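Long-range contacts in GH5 (Bacteroidetes bacterium AC2a, PDB 4YHE), which probably hydrolyses beta-1,4-glucosidic bonds of cellulose, as a glycoside hydrolase of family 5: residues 60-65 and 78-83; 275-280 and 319-324; 307-312 and 383-388. All coordinates share one frame; numbering follows the deposited sequence.

Contact 1 (60-65 and 78-83); sequences IPVTWM and RGWLDR
Trp80 sets its CG anti to the backbone N (chi1 -173°), which sends the indole out from the first turn of helix 78-93 to the loop at 60-65. Trp64 starts pointing away from that helix, but with CG beside its own backbone N (chi1 -60°) the far end of the indole comes back toward it. The two indoles meet as an offset edge-to-face pair: the pyrrole edge of Trp80 is turned to the face of Trp64, the planes stand at 83°, and Trp64 CE3 lies 3.5 Å from Trp80 CD1. Val62, with CG1 anti to its backbone N, fills the corner between them: CG1 comes tip to tip with Trp80, 3.5 Å from NE1, and lies 3.4 Å above the Trp64 plane, toward the rim. Thr63 O approaches Trp80 CZ2 to 3.4 Å. This is the second beta-alpha unit of the TIM barrel, in which the loop leaving strand 57-60 lies against the start of the next helix. Leu81 CD1 closes on the rim of Trp64, 4.0 Å from its CH2. Trp64 NE1 donates to Asn101 O of strand 97-101, and Thr63 OG1 is bonded to Asp25 O and His104 N. His67 stacks on the Trp80 ring.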
ATOM      1  N   ILE A  60       7.702   3.148   0.856  1.00 14.55           N
ATOM      2  CA  ILE A  60       8.953   2.428   0.705  1.00 14.48           C
ATOM      3  C   ILE A  60       8.757   1.095   1.421  1.00 13.69           C
ATOM      4  O   ILE A  60       8.994   1.004   2.615  1.00 15.15           O
ATOM      5  CB  ILE A  60      10.117   3.210   1.294  1.00 15.80           C
ATOM      6  CG1 ILE A  60      10.297   4.536   0.534  1.00 16.93           C
ATOM      7  CG2 ILE A  60      11.419   2.444   1.178  1.00 16.47           C
ATOM      8  CD1 ILE A  60      11.123   5.557   1.289  1.00 18.27           C
ATOM      9  N   PRO A  61       8.214   0.108   0.722  1.00 13.44           N
ATOM     10  CA  PRO A  61       8.006  -1.199   1.421  1.00 13.04           C
ATOM     11  C   PRO A  61       9.380  -1.790   1.728  1.00 13.84           C
ATOM     12  O   PRO A  61      10.299  -1.671   0.897  1.00 13.24           O
ATOM     13  CB  PRO A  61       7.270  -2.042   0.373  1.00 13.79           C
ATOM     14  CG  PRO A  61       7.505  -1.368  -0.948  1.00 14.02           C
ATOM     15  CD  PRO A  61       7.818   0.069  -0.688  1.00 13.63           C
ATOM     16  N   VAL A  62       9.544  -2.430   2.896  1.00 15.56           N
ATOM     17  CA  VAL A  62      10.832  -2.973   3.247  1.00 14.70           C
ATOM     18  C   VAL A  62      10.622  -4.392   3.733  1.00 15.31           C
ATOM     19  O   VAL A  62       9.794  -4.608   4.599  1.00 15.26           O
ATOM     20  CB  VAL A  62      11.483  -2.171   4.379  1.00 15.55           C
ATOM     21  CG1 VAL A  62      12.803  -2.827   4.767  1.00 16.73           C
ATOM     22  CG2 VAL A  62      11.668  -0.702   3.972  1.00 16.06           C
ATOM     23  N   THR A  63      11.383  -5.322   3.181  1.00 14.61           N
ATOM     24  CA  THR A  63      11.358  -6.717   3.666  1.00 16.29           C
ATOM     25  C   THR A  63      12.568  -6.839   4.580  1.00 17.35           C
ATOM     26  O   THR A  63      13.675  -6.460   4.176  1.00 17.88           O
ATOM     27  CB  THR A  63      11.457  -7.685   2.506  1.00 16.02           C
ATOM     28  OG1 THR A  63      10.266  -7.639   1.704  1.00 15.85           O
ATOM     29  CG2 THR A  63      11.678  -9.148   3.014  1.00 16.53           C
ATOM     30  N   TRP A  64      12.381  -7.330   5.804  1.00 19.12           N
ATOM     31  CA  TRP A  64      13.439  -7.312   6.827  1.00 18.83           C
ATOM     32  C   TRP A  64      14.185  -8.662   6.924  1.00 20.87           C
ATOM     33  O   TRP A  64      15.354  -8.729   7.268  1.00 20.03           O
ATOM     34  CB  TRP A  64      12.883  -6.836   8.166  1.00 18.73           C
ATOM     35  CG  TRP A  64      12.301  -5.449   8.085  1.00 18.32           C
ATOM     36  CD1 TRP A  64      11.012  -5.137   7.722  1.00 18.26           C
ATOM     37  CD2 TRP A  64      12.957  -4.181   8.320  1.00 18.41           C
ATOM     38  NE1 TRP A  64      10.833  -3.778   7.730  1.00 17.88           N
ATOM     39  CE2 TRP A  64      12.001  -3.169   8.094  1.00 17.77           C
ATOM     40  CE3 TRP A  64      14.253  -3.807   8.699  1.00 18.38           C
ATOM     41  CZ2 TRP A  64      12.292  -1.815   8.245  1.00 19.38           C
ATOM     42  CZ3 TRP A  64      14.545  -2.491   8.832  1.00 18.61           C
ATOM     43  CH2 TRP A  64      13.571  -1.487   8.585  1.00 19.38           C
ATOM     44  N   MET A  65      13.489  -9.703   6.516  1.00 22.52           N
ATOM     45  CA  MET A  65      13.982 -11.049   6.424  1.00 24.63           C
ATOM     46  C   MET A  65      15.400 -11.095   5.848  1.00 22.93           C
ATOM     47  O   MET A  65      15.656 -10.540   4.785  1.00 21.60           O
ATOM     48  CB  MET A  65      12.975 -11.757   5.500  1.00 27.50           C
ATOM     49  CG  MET A  65      13.024 -13.243   5.441  1.00 28.44           C
ATOM     50  SD  MET A  65      11.707 -13.806   4.357  1.00 28.67           S
ATOM     51  CE  MET A  65      12.415 -13.368   2.778  1.00 31.18           C
ATOM     52  N   ARG A  78      22.723  -3.170  11.045  1.00 26.23           N
ATOM     53  CA  ARG A  78      22.768  -1.700  10.948  1.00 26.65           C
ATOM     54  C   ARG A  78      22.824  -1.172   9.543  1.00 25.56           C
ATOM     55  O   ARG A  78      22.234  -0.137   9.250  1.00 27.02           O
ATOM     56  CB  ARG A  78      23.962  -1.104  11.700  1.00 33.57           C
ATOM     57  CG  ARG A  78      23.953   0.424  11.624  1.00 37.40           C
ATOM     58  CD  ARG A  78      24.404   1.060  12.909  1.00 47.15           C
ATOM     59  NE  ARG A  78      25.800   1.456  12.852  1.00 53.86           N
ATOM     60  CZ  ARG A  78      26.555   1.685  13.925  1.00 62.47           C
ATOM     61  NH1 ARG A  78      26.059   1.539  15.150  1.00 63.73           N
ATOM     62  NH2 ARG A  78      27.821   2.051  13.770  1.00 64.38           N
ATOM     63  N   GLY A  79      23.562  -1.834   8.659  1.00 25.29           N
ATOM     64  CA  GLY A  79      23.658  -1.363   7.280  1.00 23.27           C
ATOM     65  C   GLY A  79      22.300  -1.312   6.593  1.00 22.16           C
ATOM     66  O   GLY A  79      21.998  -0.383   5.822  1.00 20.91           O
ATOM     67  N   TRP A  80      21.459  -2.298   6.886  1.00 21.31           N
ATOM     68  CA  TRP A  80      20.114  -2.358   6.274  1.00 20.22           C
ATOM     69  C   TRP A  80      19.259  -1.212   6.781  1.00 20.35           C
ATOM     70  O   TRP A  80      18.670  -0.466   5.988  1.00 20.17           O
ATOM     71  CB  TRP A  80      19.448  -3.691   6.570  1.00 20.18           C
ATOM     72  CG  TRP A  80      18.172  -3.891   5.850  1.00 19.01           C
ATOM     73  CD1 TRP A  80      16.921  -3.963   6.400  1.00 19.16           C
ATOM     74  CD2 TRP A  80      18.007  -4.092   4.453  1.00 17.90           C
ATOM     75  NE1 TRP A  80      15.988  -4.159   5.414  1.00 18.96           N
ATOM     76  CE2 TRP A  80      16.627  -4.253   4.210  1.00 17.31           C
ATOM     77  CE3 TRP A  80      18.886  -4.115   3.367  1.00 18.97           C
ATOM     78  CZ2 TRP A  80      16.116  -4.449   2.939  1.00 18.33           C
ATOM     79  CZ3 TRP A  80      18.369  -4.322   2.104  1.00 18.34           C
ATOM     80  CH2 TRP A  80      17.006  -4.499   1.902  1.00 18.59           C
ATOM     81  N   LEU A  81      19.237  -1.041   8.108  1.00 20.61           N
ATOM     82  CA  LEU A  81      18.474   0.031   8.731  1.00 20.39           C
ATOM     83  C   LEU A  81      18.989   1.411   8.265  1.00 19.77           C
ATOM     84  O   LEU A  81      18.209   2.325   8.047  1.00 20.48           O
ATOM     85  CB  LEU A  81      18.518  -0.104  10.256  1.00 21.43           C
ATOM     86  CG  LEU A  81      17.660   0.851  11.074  1.00 22.23           C
ATOM     87  CD1 LEU A  81      16.216   0.807  10.613  1.00 23.28           C
ATOM     88  CD2 LEU A  81      17.730   0.480  12.544  1.00 21.88           C
ATOM     89  N   ASP A  82      20.299   1.532   8.063  1.00 19.48           N
ATOM     90  CA  ASP A  82      20.925   2.747   7.504  1.00 20.37           C
ATOM     91  C   ASP A  82      20.370   3.131   6.139  1.00 19.52           C
ATOM     92  O   ASP A  82      20.133   4.306   5.855  1.00 17.89           O
ATOM     93  CB  ASP A  82      22.462   2.567   7.340  1.00 22.10           C
ATOM     94  CG  ASP A  82      23.267   2.641   8.656  1.00 22.12           C
ATOM     95  OD1 ASP A  82      22.752   3.008   9.712  1.00 22.58           O
ATOM     96  OD2 ASP A  82      24.463   2.300   8.616  1.00 22.19           O
ATOM     97  N   ARG A  83      20.197   2.134   5.271  1.00 19.83           N
ATOM     98  CA  ARG A  83      19.692   2.385   3.930  1.00 18.17           C
ATOM     99  C   ARG A  83      18.232   2.823   3.968  1.00 18.04           C
ATOM    100  O   ARG A  83      17.854   3.775   3.284  1.00 16.39           O
ATOM    101  CB  ARG A  83      19.872   1.148   3.059  1.00 19.03           C
ATOM    102  CG  ARG A  83      19.352   1.266   1.649  1.00 18.61           C
ATOM    103  CD  ARG A  83      19.979   2.418   0.885  1.00 18.39           C
ATOM    104  NE  ARG A  83      19.540   2.415  -0.512  1.00 19.42           N
ATOM    105  CZ  ARG A  83      19.705   3.435  -1.348  1.00 19.54           C
ATOM    106  NH1 ARG A  83      20.314   4.533  -0.937  1.00 20.77           N
ATOM    107  NH2 ARG A  83      19.298   3.350  -2.598  1.00 21.34           N
TER

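Contact 2 (275-280 and 319-324); sequences GMLNRL and KAMRDR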
ATOM      1  N   GLY A 275     -18.784   1.305  -5.034  1.00 17.84           N
ATOM      2  CA  GLY A 275     -19.420   0.648  -3.902  1.00 17.53           C
ATOM      3  C   GLY A 275     -18.375   0.328  -2.837  1.00 17.23           C
ATOM      4  O   GLY A 275     -18.583   0.548  -1.644  1.00 16.74           O
ATOM      5  N   MET A 276     -17.231  -0.195  -3.283  1.00 17.87           N
ATOM      6  CA  MET A 276     -16.170  -0.571  -2.383  1.00 17.34           C
ATOM      7  C   MET A 276     -15.668   0.658  -1.656  1.00 16.34           C
ATOM      8  O   MET A 276     -15.469   0.652  -0.446  1.00 15.49           O
ATOM      9  CB  MET A 276     -15.050  -1.253  -3.155  1.00 18.96           C
ATOM     10  CG  MET A 276     -13.869  -1.615  -2.283  1.00 20.67           C
ATOM     11  SD  MET A 276     -12.654  -0.278  -2.290  1.00 23.63           S
ATOM     12  CE  MET A 276     -11.970  -0.612  -3.927  1.00 22.15           C
ATOM     13  N   LEU A 277     -15.514   1.743  -2.391  1.00 15.29           N
ATOM     14  CA  LEU A 277     -15.058   2.977  -1.776  1.00 15.35           C
ATOM     15  C   LEU A 277     -16.073   3.493  -0.783  1.00 15.32           C
ATOM     16  O   LEU A 277     -15.699   4.018   0.250  1.00 15.38           O
ATOM     17  CB  LEU A 277     -14.758   4.034  -2.849  1.00 15.08           C
ATOM     18  CG  LEU A 277     -13.605   3.740  -3.829  1.00 15.78           C
ATOM     19  CD1 LEU A 277     -13.568   4.787  -4.927  1.00 16.15           C
ATOM     20  CD2 LEU A 277     -12.265   3.659  -3.103  1.00 15.84           C
ATOM     21  N   ASN A 278     -17.364   3.375  -1.117  1.00 16.79           N
ATOM     22  CA  ASN A 278     -18.426   3.802  -0.214  1.00 16.75           C
ATOM     23  C   ASN A 278     -18.392   3.087   1.118  1.00 17.97           C
ATOM     24  O   ASN A 278     -18.608   3.703   2.167  1.00 18.51           O
ATOM     25  CB  ASN A 278     -19.793   3.630  -0.871  1.00 17.99           C
ATOM     26  CG  ASN A 278     -20.104   4.741  -1.864  1.00 19.72           C
ATOM     27  OD1 ASN A 278     -19.552   5.831  -1.762  1.00 21.16           O
ATOM     28  ND2 ASN A 278     -20.934   4.446  -2.868  1.00 19.94           N
ATOM     29  N   ARG A 279     -18.083   1.797   1.095  1.00 16.58           N
ATOM     30  CA  ARG A 279     -17.972   1.056   2.345  1.00 17.14           C
ATOM     31  C   ARG A 279     -16.853   1.575   3.252  1.00 15.36           C
ATOM     32  O   ARG A 279     -17.024   1.695   4.444  1.00 14.69           O
ATOM     33  CB  ARG A 279     -17.889  -0.446   2.048  1.00 18.23           C
ATOM     34  CG  ARG A 279     -19.218  -0.917   1.458  1.00 19.98           C
ATOM     35  CD  ARG A 279     -19.350  -2.422   1.350  1.00 21.12           C
ATOM     36  NE  ARG A 279     -18.521  -2.987   0.307  1.00 22.23           N
ATOM     37  CZ  ARG A 279     -18.814  -3.029  -0.995  1.00 22.46           C
ATOM     38  NH1 ARG A 279     -19.917  -2.498  -1.481  1.00 21.57           N
ATOM     39  NH2 ARG A 279     -17.961  -3.622  -1.822  1.00 23.61           N
ATOM     40  N   LEU A 280     -15.731   1.955   2.654  1.00 14.61           N
ATOM     41  CA  LEU A 280     -14.623   2.549   3.375  1.00 14.54           C
ATOM     42  C   LEU A 280     -14.970   3.955   3.882  1.00 14.41           C
ATOM     43  O   LEU A 280     -14.628   4.366   4.985  1.00 14.73           O
ATOM     44  CB  LEU A 280     -13.429   2.641   2.435  1.00 14.81           C
ATOM     45  CG  LEU A 280     -12.778   1.303   2.046  1.00 15.45           C
ATOM     46  CD1 LEU A 280     -11.719   1.555   0.966  1.00 16.04           C
ATOM     47  CD2 LEU A 280     -12.177   0.647   3.275  1.00 16.95           C
ATOM     48  N   LYS A 319     -10.694  10.027  -8.857  1.00 18.09           N
ATOM     49  CA  LYS A 319     -11.693  11.089  -8.570  1.00 18.37           C
ATOM     50  C   LYS A 319     -12.609  10.591  -7.469  1.00 18.49           C
ATOM     51  O   LYS A 319     -12.831  11.259  -6.457  1.00 18.27           O
ATOM     52  CB  LYS A 319     -12.490  11.475  -9.809  1.00 19.12           C
ATOM     53  CG  LYS A 319     -13.592  12.488  -9.516  1.00 19.19           C
ATOM     54  CD  LYS A 319     -13.057  13.715  -8.812  1.00 18.55           C
ATOM     55  CE  LYS A 319     -14.036  14.903  -8.910  1.00 20.19           C
ATOM     56  NZ  LYS A 319     -13.828  15.836  -7.768  1.00 19.12           N
ATOM     57  N   ALA A 320     -13.079   9.362  -7.620  1.00 17.72           N
ATOM     58  CA  ALA A 320     -13.926   8.780  -6.586  1.00 18.21           C
ATOM     59  C   ALA A 320     -13.261   8.780  -5.197  1.00 17.74           C
ATOM     60  O   ALA A 320     -13.917   8.999  -4.175  1.00 16.42           O
ATOM     61  CB  ALA A 320     -14.378   7.372  -6.994  1.00 18.18           C
ATOM     62  N   MET A 321     -11.946   8.536  -5.147  1.00 16.82           N
ATOM     63  CA  MET A 321     -11.212   8.548  -3.904  1.00 16.18           C
ATOM     64  C   MET A 321     -11.138   9.954  -3.289  1.00 16.36           C
ATOM     65  O   MET A 321     -11.435  10.127  -2.121  1.00 15.33           O
ATOM     66  CB  MET A 321      -9.772   8.016  -4.118  1.00 15.17           C
ATOM     67  CG  MET A 321      -9.718   6.521  -4.425  1.00 15.61           C
ATOM     68  SD  MET A 321      -8.090   6.073  -5.079  1.00 16.78           S
ATOM     69  CE  MET A 321      -8.380   4.342  -5.506  1.00 17.72           C
ATOM     70  N   ARG A 322     -10.719  10.929  -4.089  1.00 17.47           N
ATOM     71  CA  ARG A 322     -10.678  12.316  -3.637  1.00 18.94           C
ATOM     72  C   ARG A 322     -12.022  12.744  -3.026  1.00 17.58           C
ATOM     73  O   ARG A 322     -12.055  13.306  -1.940  1.00 17.68           O
ATOM     74  CB  ARG A 322     -10.338  13.212  -4.809  1.00 18.89           C
ATOM     75  CG  ARG A 322     -10.531  14.703  -4.572  1.00 20.44           C
ATOM     76  CD  ARG A 322      -9.576  15.266  -3.534  1.00 22.19           C
ATOM     77  NE  ARG A 322      -9.923  16.652  -3.197  1.00 22.93           N
ATOM     78  CZ  ARG A 322      -9.646  17.719  -3.942  1.00 22.98           C
ATOM     79  NH1 ARG A 322      -8.962  17.630  -5.078  1.00 19.76           N
ATOM     80  NH2 ARG A 322     -10.047  18.913  -3.523  1.00 23.80           N
ATOM     81  N   ASP A 323     -13.107  12.433  -3.726  1.00 19.15           N
ATOM     82  CA  ASP A 323     -14.451  12.814  -3.278  1.00 20.21           C
ATOM     83  C   ASP A 323     -14.833  12.189  -1.954  1.00 22.72           C
ATOM     84  O   ASP A 323     -15.659  12.733  -1.239  1.00 22.04           O
ATOM     85  CB  ASP A 323     -15.487  12.495  -4.354  1.00 21.68           C
ATOM     86  CG  ASP A 323     -15.373  13.411  -5.566  1.00 21.14           C
ATOM     87  OD1 ASP A 323     -14.712  14.457  -5.456  1.00 24.47           O
ATOM     88  OD2 ASP A 323     -15.893  13.070  -6.639  1.00 20.93           O
ATOM     89  N   ARG A 324     -14.209  11.050  -1.624  1.00 18.52           N
ATOM     90  CA  ARG A 324     -14.367  10.381  -0.346  1.00 18.84           C
ATOM     91  C   ARG A 324     -13.233  10.652   0.643  1.00 17.63           C
ATOM     92  O   ARG A 324     -13.167  10.036   1.695  1.00 16.68           O
ATOM     93  CB  ARG A 324     -14.530   8.868  -0.614  1.00 18.73           C
ATOM     94  CG  ARG A 324     -15.904   8.544  -1.159  1.00 19.13           C
ATOM     95  CD  ARG A 324     -16.020   7.294  -2.013  1.00 18.47           C
ATOM     96  NE  ARG A 324     -17.339   7.279  -2.639  1.00 19.01           N
ATOM     97  CZ  ARG A 324     -17.688   8.015  -3.692  1.00 20.14           C
ATOM     98  NH1 ARG A 324     -16.795   8.784  -4.324  1.00 19.69           N
ATOM     99  NH2 ARG A 324     -18.934   7.961  -4.145  1.00 21.52           N
TER
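Arg324 NE donates to Asn278 OD1 at 2.8 Å, a nearly straight bond with an N-H...O angle of 166°. The oxygen lies in the plane of the guanidinium, at its edge, whereas NE stands above the amide carbonyl plane, and the two flat groups are turned 40° against each other. Arg324 NH2 adds a weak second bond to the same oxygen. At another edge of the guanidinium, NH1 reaches back to the helix it follows and donates to Ala320 O over 2.9 Å, arriving in the carbonyl plane on a lone pair. Held at both ends in this way, the group has little freedom to rotate. On the flank turned to helix 377-382, Lys319 NZ and Asp323 OD1 form a salt bridge.

The chain of Arg324 is extended from CG to NE, and it lies across Leu277, whose CB is 3.6 Å from Arg324 CD. Leu277 makes the apolar part of the contact from 275-280. Its CG is anti to the carbonyl carbon, and its two methyls diverge: CD1 presses on Ala320 CB at 3.4 Å, tighter than usual van der Waals contact, while CD2 meets Met321 CG at 4.1 Å with the two side chains crossing at about a right angle. Further in, Leu277 and Met321 both rest on Phe293 of strand 291-296, the barrel strand that connects these two helices in a TIM-barrel fold.

The chemistry is graded from inside to outside. Next to the barrel wall the helices are joined by carbon alone; just past the end of helix 304-323 an arginine bridges the groove. The guanidinium has no carboxylate partner across this contact; the carbonyl it takes up at the C-terminal end of the helix probably offsets part of its charge.

Contact 3 (307-312 and 383-388); sequences EEFRLY and SAPESS
Glu308 brings its CB to within 4.0 Å of Pro385 CB. One residue on, Phe309 has CG anti to the carbonyl carbon (chi1 -78°), which turns one ring face to Pro385. Pro385 CG sits almost exactly over its centre, 3.7 Å from the centroid and 7° off the ring normal, a CH-pi contact over the face. The tail then rounds the end of the same ring, where Phe309 CZ lies 3.4 Å from Pro385 O and Ser387 N comes in at the edge, in plane. Tyr312, with CG anti to the backbone N (chi1 172°), offers its face to Ala384: the methyl CB makes a second CH-pi contact, 3.6 Å from the ring centroid but set toward the rim. Tyr312 CB also touches Pro385 CD at 3.6 Å, so the proline sits with CG over the Phe309 face and CD against the base of Tyr312. The phenol OH of Tyr312 bonds to Glu270. Tail and helix are thus joined by carbon contacts, while Pro385 O and Ser387 OG turn to Thr260 and Glu256. The tail after helix 377-382 runs outside the barrel against the N-terminal half of helix 304-323, where Phe309 also touches Tyr248 of helix 246-249.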
ATOM      1  N   GLU A 307      -4.752   1.255 -23.810  1.00 17.64           N
ATOM      2  CA  GLU A 307      -4.146   2.165 -22.852  1.00 18.90           C
ATOM      3  C   GLU A 307      -5.108   3.281 -22.474  1.00 18.65           C
ATOM      4  O   GLU A 307      -5.111   3.697 -21.338  1.00 16.10           O
ATOM      5  CB  GLU A 307      -2.795   2.721 -23.351  1.00 18.08           C
ATOM      6  CG  GLU A 307      -1.989   3.500 -22.293  1.00 18.99           C
ATOM      7  CD  GLU A 307      -1.420   2.640 -21.156  1.00 18.29           C
ATOM      8  OE1 GLU A 307      -1.682   1.407 -21.127  1.00 17.72           O
ATOM      9  OE2 GLU A 307      -0.697   3.203 -20.289  1.00 18.03           O
ATOM     10  N   GLU A 308      -5.956   3.735 -23.400  1.00 19.15           N
ATOM     11  CA  GLU A 308      -6.915   4.793 -23.031  1.00 20.17           C
ATOM     12  C   GLU A 308      -7.883   4.336 -21.942  1.00 20.33           C
ATOM     13  O   GLU A 308      -8.282   5.133 -21.072  1.00 18.54           O
ATOM     14  CB  GLU A 308      -7.675   5.324 -24.253  1.00 22.62           C
ATOM     15  CG  GLU A 308      -6.825   6.184 -25.209  1.00 23.95           C
ATOM     16  CD  GLU A 308      -6.213   7.406 -24.550  1.00 24.72           C
ATOM     17  OE1 GLU A 308      -6.926   8.134 -23.871  1.00 25.18           O
ATOM     18  OE2 GLU A 308      -5.012   7.641 -24.713  1.00 31.21           O
ATOM     19  N   PHE A 309      -8.244   3.044 -21.960  1.00 19.17           N
ATOM     20  CA  PHE A 309      -9.067   2.508 -20.897  1.00 18.74           C
ATOM     21  C   PHE A 309      -8.391   2.485 -19.530  1.00 17.52           C
ATOM     22  O   PHE A 309      -9.042   2.741 -18.554  1.00 17.77           O
ATOM     23  CB  PHE A 309      -9.581   1.120 -21.246  1.00 18.98           C
ATOM     24  CG  PHE A 309     -10.731   1.158 -22.199  1.00 19.01           C
ATOM     25  CD1 PHE A 309     -12.019   1.335 -21.737  1.00 19.39           C
ATOM     26  CD2 PHE A 309     -10.508   1.069 -23.571  1.00 19.53           C
ATOM     27  CE1 PHE A 309     -13.090   1.391 -22.632  1.00 19.30           C
ATOM     28  CE2 PHE A 309     -11.561   1.119 -24.456  1.00 18.36           C
ATOM     29  CZ  PHE A 309     -12.849   1.298 -23.988  1.00 18.69           C
ATOM     30  N   ARG A 310      -7.101   2.152 -19.482  1.00 17.83           N
ATOM     31  CA  ARG A 310      -6.302   2.253 -18.269  1.00 16.47           C
ATOM     32  C   ARG A 310      -6.269   3.698 -17.699  1.00 16.99           C
ATOM     33  O   ARG A 310      -6.419   3.914 -16.496  1.00 15.42           O
ATOM     34  CB  ARG A 310      -4.893   1.715 -18.550  1.00 16.99           C
ATOM     35  CG  ARG A 310      -3.978   1.709 -17.322  1.00 16.35           C
ATOM     36  CD  ARG A 310      -2.525   1.748 -17.734  1.00 15.75           C
ATOM     37  NE  ARG A 310      -1.600   1.469 -16.661  1.00 15.58           N
ATOM     38  CZ  ARG A 310      -0.281   1.679 -16.692  1.00 14.53           C
ATOM     39  NH1 ARG A 310       0.308   2.241 -17.723  1.00 13.96           N
ATOM     40  NH2 ARG A 310       0.449   1.364 -15.651  1.00 15.14           N
ATOM     41  N   LEU A 311      -6.110   4.683 -18.568  1.00 16.91           N
ATOM     42  CA  LEU A 311      -6.103   6.077 -18.141  1.00 18.44           C
ATOM     43  C   LEU A 311      -7.469   6.490 -17.617  1.00 17.43           C
ATOM     44  O   LEU A 311      -7.541   7.158 -16.600  1.00 16.31           O
ATOM     45  CB  LEU A 311      -5.644   7.015 -19.270  1.00 18.66           C
ATOM     46  CG  LEU A 311      -4.276   6.770 -19.875  1.00 20.81           C
ATOM     47  CD1 LEU A 311      -3.886   7.882 -20.861  1.00 21.62           C
ATOM     48  CD2 LEU A 311      -3.216   6.708 -18.790  1.00 20.77           C
ATOM     49  N   TYR A 312      -8.530   6.058 -18.306  1.00 17.34           N
ATOM     50  CA  TYR A 312      -9.916   6.241 -17.855  1.00 17.21           C
ATOM     51  C   TYR A 312     -10.121   5.632 -16.484  1.00 16.37           C
ATOM     52  O   TYR A 312     -10.653   6.253 -15.603  1.00 15.62           O
ATOM     53  CB  TYR A 312     -10.922   5.642 -18.859  1.00 17.58           C
ATOM     54  CG  TYR A 312     -12.332   5.626 -18.351  1.00 17.81           C
ATOM     55  CD1 TYR A 312     -13.054   6.823 -18.215  1.00 17.93           C
ATOM     56  CD2 TYR A 312     -12.967   4.435 -18.000  1.00 16.99           C
ATOM     57  CE1 TYR A 312     -14.338   6.827 -17.726  1.00 17.95           C
ATOM     58  CE2 TYR A 312     -14.272   4.433 -17.539  1.00 18.06           C
ATOM     59  CZ  TYR A 312     -14.952   5.639 -17.401  1.00 18.18           C
ATOM     60  OH  TYR A 312     -16.227   5.689 -16.941  1.00 19.79           O
ATOM     61  N   SER A 383     -17.015  10.955 -20.600  1.00 27.63           N
ATOM     62  CA  SER A 383     -15.884  11.083 -21.509  1.00 29.12           C
ATOM     63  C   SER A 383     -15.114   9.767 -21.711  1.00 27.33           C
ATOM     64  O   SER A 383     -14.018   9.778 -22.296  1.00 26.14           O
ATOM     65  CB  SER A 383     -14.931  12.170 -20.995  1.00 29.86           C
ATOM     66  OG  SER A 383     -14.294  11.771 -19.782  1.00 36.46           O
ATOM     67  N   ALA A 384     -15.683   8.641 -21.261  1.00 26.54           N
ATOM     68  CA  ALA A 384     -14.987   7.348 -21.351  1.00 25.95           C
ATOM     69  C   ALA A 384     -14.658   6.981 -22.804  1.00 26.43           C
ATOM     70  O   ALA A 384     -15.445   7.237 -23.715  1.00 27.55           O
ATOM     71  CB  ALA A 384     -15.824   6.244 -20.728  1.00 25.21           C
ATOM     72  N   PRO A 385     -13.522   6.311 -23.026  1.00 25.68           N
ATOM     73  CA  PRO A 385     -13.087   6.086 -24.409  1.00 25.78           C
ATOM     74  C   PRO A 385     -13.859   4.992 -25.173  1.00 26.51           C
ATOM     75  O   PRO A 385     -14.590   4.176 -24.606  1.00 26.38           O
ATOM     76  CB  PRO A 385     -11.629   5.671 -24.234  1.00 25.33           C
ATOM     77  CG  PRO A 385     -11.614   4.958 -22.896  1.00 24.12           C
ATOM     78  CD  PRO A 385     -12.609   5.685 -22.041  1.00 23.79           C
ATOM     79  N   GLU A 386     -13.639   4.957 -26.472  1.00 28.82           N
ATOM     80  CA  GLU A 386     -14.345   4.028 -27.351  1.00 31.13           C
ATOM     81  C   GLU A 386     -13.690   2.648 -27.415  1.00 29.66           C
ATOM     82  O   GLU A 386     -12.477   2.545 -27.558  1.00 29.73           O
ATOM     83  CB  GLU A 386     -14.311   4.645 -28.736  1.00 36.45           C
ATOM     84  CG  GLU A 386     -15.179   3.995 -29.778  1.00 40.45           C
ATOM     85  CD  GLU A 386     -15.303   4.925 -30.968  1.00 43.58           C
ATOM     86  OE1 GLU A 386     -14.276   5.514 -31.387  1.00 43.03           O
ATOM     87  OE2 GLU A 386     -16.436   5.106 -31.430  1.00 50.31           O
ATOM     88  N   SER A 387     -14.478   1.584 -27.331  1.00 28.33           N
ATOM     89  CA  SER A 387     -13.911   0.252 -27.429  1.00 29.88           C
ATOM     90  C   SER A 387     -13.247   0.024 -28.787  1.00 33.76           C
ATOM     91  O   SER A 387     -13.681   0.573 -29.805  1.00 29.64           O
ATOM     92  CB  SER A 387     -14.987  -0.803 -27.201  1.00 28.23           C
ATOM     93  OG  SER A 387     -14.504  -2.078 -27.563  1.00 28.65           O
ATOM     94  N   SER A 388     -12.206  -0.803 -28.805  1.00 36.13           N
ATOM     95  CA  SER A 388     -11.576  -1.192 -30.064  1.00 38.74           C
ATOM     96  C   SER A 388     -11.930  -2.645 -30.410  1.00 42.60           C
ATOM     97  O   SER A 388     -11.185  -3.313 -31.133  1.00 44.67           O
ATOM     98  CB  SER A 388     -10.050  -0.951 -30.016  1.00 38.33           C
ATOM     99  OG  SER A 388      -9.401  -1.783 -29.052  1.00 37.12           O
TER

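How the contacts relate
Along the chain contact 1 closes before the other two begin, and it lies across the centre of the protein from both, its centre 33 Å from that of contact 2 and 39 Å from that of contact 3. It belongs to the second beta-alpha unit of the eight-stranded barrel. Contacts 2 and 3 share helix 304-323: residues 307-312 near its start receive the C-terminal tail, and residues 319-324 at its end pack on helix 270-285. Their centres are 21 Å apart, their nearest atoms about 8 Å, and their segments alternate in sequence. One helix is thus tied near its start to the C-terminal tail and at its end to the preceding barrel helix.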